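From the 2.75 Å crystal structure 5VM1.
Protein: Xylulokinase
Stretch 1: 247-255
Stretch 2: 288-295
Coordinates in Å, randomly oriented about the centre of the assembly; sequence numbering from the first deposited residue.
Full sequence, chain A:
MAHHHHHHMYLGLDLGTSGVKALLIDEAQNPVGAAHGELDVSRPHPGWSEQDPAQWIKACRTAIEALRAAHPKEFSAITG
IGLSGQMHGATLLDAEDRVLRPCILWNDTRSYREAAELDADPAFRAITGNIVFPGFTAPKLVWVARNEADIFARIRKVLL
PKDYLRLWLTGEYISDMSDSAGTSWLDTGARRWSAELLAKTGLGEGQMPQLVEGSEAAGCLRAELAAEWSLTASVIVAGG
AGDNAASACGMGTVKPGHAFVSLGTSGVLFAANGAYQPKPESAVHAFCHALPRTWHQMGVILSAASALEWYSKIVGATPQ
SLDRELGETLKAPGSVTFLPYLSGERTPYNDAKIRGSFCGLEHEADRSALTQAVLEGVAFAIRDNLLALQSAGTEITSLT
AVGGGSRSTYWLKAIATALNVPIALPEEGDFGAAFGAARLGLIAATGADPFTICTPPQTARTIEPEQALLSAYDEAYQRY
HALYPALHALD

Stretch 1 (247-255) SACGMGTVK
Stretch 2, residues 288-295: CHALPRTW

A buried histidine can tie one loop to the chain just beyond a helix through one ring nitrogen while the other is held by its own backbone, and this pair of segments from xylulokinase is a compact example. The first stretch begins with the last turn of a helix that starts earlier in the chain. Met251 N bonds to Ser247 O (2.9 Å), and Thr253 N reaches back to Ala248 O (2.8 Å) as the chain leaves the helix. Gly252 makes that exit with phi/psi of 82/14, where a CB would jam against the preceding carbonyl oxygen; Thr253 (-91/76) and Val254 (-131/-14) then continue in loop conformation. The second stretch folds back on itself, with His289 N bonded to Thr294 O at 3.0 Å and Thr294 OG1 to Pro292 O at 2.8 Å. In register, the CA atoms of Cys249 and Ala290 lie 7.6 Å apart, those of Val254 and Thr294 7.8 Å.

One hydrogen bond crosses the contact. His289, with chi1 t (-150°) and chi2 -35°, points its CA-to-CB bond toward the first stretch and donates from NE2 to Thr253 O at 3.0 Å; the 170° angle is nearly linear, and the acceptor sits at the ring edge, near its plane. The other nitrogen, ND1, accepts from Ala290 N at 2.7 Å, so the ring is held at both nitrogens.

Van der Waals packing accompanies this polar link. Cys249 (chi1 m) sets SG 3.8 Å from Ala290 CB and 4.2 Å from Leu291 CD2. The same sulfur lies 4.8 Å from the centroid of the His289 ring, an oblique sulfur-aromatic approach, while Ala248 CB comes within 3.9 Å of His289 CE1. Val254 (chi1 m) brings CB to 3.8 Å from CD1 of Leu291 (chi1 m, chi2 t), and its CG1 to 3.5 Å from His289 NE2. Together the contacts bury 252 Å², summed over both sides.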

# COMPACT_ATOMS: atom_id res chain seq x y z
N SER A 247 -4.23 -4.48 3.79
CA SER A 247 -3.17 -4.94 4.68
C SER A 247 -3.42 -4.49 6.11
O SER A 247 -3.30 -5.28 7.05
CB SER A 247 -1.84 -4.40 4.15
OG SER A 247 -0.77 -5.21 4.53
N ALA A 248 -3.82 -3.22 6.27
CA ALA A 248 -4.11 -2.67 7.59
C ALA A 248 -5.29 -3.37 8.27
O ALA A 248 -5.26 -3.59 9.49
CB ALA A 248 -4.39 -1.17 7.48
N CYS A 249 -6.32 -3.75 7.50
CA CYS A 249 -7.40 -4.56 8.05
C CYS A 249 -6.90 -5.93 8.48
O CYS A 249 -7.35 -6.46 9.50
CB CYS A 249 -8.53 -4.75 7.04
SG CYS A 249 -9.56 -3.31 6.74
N GLY A 250 -5.96 -6.51 7.74
CA GLY A 250 -5.37 -7.76 8.17
C GLY A 250 -4.56 -7.62 9.44
O GLY A 250 -4.47 -8.55 10.23
N MET A 251 -3.97 -6.45 9.65
CA MET A 251 -3.10 -6.21 10.79
C MET A 251 -3.81 -5.66 12.01
O MET A 251 -3.19 -5.60 13.08
CB MET A 251 -2.02 -5.20 10.41
CG MET A 251 -0.80 -5.33 11.26
SD MET A 251 0.29 -6.40 10.36
CE MET A 251 0.37 -5.35 8.87
N GLY A 252 -5.08 -5.29 11.90
CA GLY A 252 -5.77 -4.63 13.00
C GLY A 252 -5.50 -3.14 13.10
O GLY A 252 -5.83 -2.54 14.14
N THR A 253 -4.93 -2.53 12.07
CA THR A 253 -4.62 -1.10 12.12
C THR A 253 -5.80 -0.29 11.58
O THR A 253 -5.80 0.19 10.45
CB THR A 253 -3.35 -0.83 11.34
OG1 THR A 253 -2.37 -1.80 11.69
CG2 THR A 253 -2.83 0.54 11.69
N VAL A 254 -6.84 -0.17 12.41
CA VAL A 254 -8.06 0.50 11.99
C VAL A 254 -8.52 1.54 13.02
O VAL A 254 -9.38 2.38 12.72
CB VAL A 254 -9.16 -0.53 11.71
CG1 VAL A 254 -8.75 -1.44 10.59
CG2 VAL A 254 -9.43 -1.35 12.95
N LYS A 255 -7.93 1.50 14.30
CA LYS A 255 -8.37 2.53 15.26
C LYS A 255 -7.43 3.73 15.24
O LYS A 255 -6.25 3.59 14.92
CB LYS A 255 -8.43 1.98 16.68
CG LYS A 255 -9.56 0.98 16.94
CD LYS A 255 -9.78 0.75 18.43
CE LYS A 255 -8.72 -0.13 19.07
NZ LYS A 255 -9.18 -0.60 20.44
N CYS A 288 -9.30 7.37 2.33
CA CYS A 288 -10.32 6.64 3.08
C CYS A 288 -9.79 5.27 3.47
O CYS A 288 -8.99 4.66 2.75
CB CYS A 288 -11.59 6.46 2.24
SG CYS A 288 -12.32 7.99 1.58
N HIS A 289 -10.24 4.79 4.62
CA HIS A 289 -9.96 3.42 5.02
C HIS A 289 -11.02 2.49 4.44
O HIS A 289 -11.93 2.92 3.74
CB HIS A 289 -9.92 3.31 6.54
CG HIS A 289 -9.01 2.23 7.05
ND1 HIS A 289 -8.83 1.04 6.38
CD2 HIS A 289 -8.26 2.15 8.18
CE1 HIS A 289 -8.01 0.27 7.08
NE2 HIS A 289 -7.67 0.91 8.18
N ALA A 290 -10.89 1.19 4.70
CA ALA A 290 -11.91 0.26 4.24
C ALA A 290 -13.13 0.27 5.13
O ALA A 290 -14.12 -0.38 4.80
CB ALA A 290 -11.37 -1.16 4.16
N LEU A 291 -13.07 0.95 6.27
CA LEU A 291 -14.20 0.89 7.16
C LEU A 291 -14.97 2.19 7.10
O LEU A 291 -14.41 3.25 6.82
CB LEU A 291 -13.77 0.60 8.60
CG LEU A 291 -12.81 -0.59 8.73
CD1 LEU A 291 -12.62 -1.00 10.17
CD2 LEU A 291 -13.27 -1.76 7.90
N PRO A 292 -16.27 2.16 7.34
CA PRO A 292 -17.05 3.39 7.22
C PRO A 292 -16.58 4.42 8.25
O PRO A 292 -16.02 4.07 9.29
CB PRO A 292 -18.49 2.93 7.46
CG PRO A 292 -18.36 1.61 8.08
CD PRO A 292 -17.10 0.98 7.64
N ARG A 293 -16.75 5.69 7.90
CA ARG A 293 -16.43 6.83 8.78
C ARG A 293 -14.98 6.75 9.31
O ARG A 293 -14.65 7.25 10.39
CB ARG A 293 -17.48 6.95 9.91
N THR A 294 -14.08 6.17 8.51
CA THR A 294 -12.70 5.92 8.89
C THR A 294 -11.76 6.30 7.74
O THR A 294 -12.08 6.06 6.58
CB THR A 294 -12.51 4.45 9.28
OG1 THR A 294 -13.46 4.09 10.30
CG2 THR A 294 -11.13 4.19 9.77
N TRP A 295 -10.63 6.92 8.07
CA TRP A 295 -9.64 7.36 7.10
C TRP A 295 -8.28 6.78 7.48
O TRP A 295 -8.15 6.04 8.47
CB TRP A 295 -9.55 8.89 7.03
CG TRP A 295 -10.63 9.51 6.22
CD1 TRP A 295 -10.53 9.94 4.92
CD2 TRP A 295 -11.98 9.74 6.62
NE1 TRP A 295 -11.74 10.44 4.50
CE2 TRP A 295 -12.65 10.34 5.52
CE3 TRP A 295 -12.70 9.50 7.81
CZ2 TRP A 295 -13.99 10.69 5.58
CZ3 TRP A 295 -14.02 9.86 7.86
CH2 TRP A 295 -14.66 10.45 6.76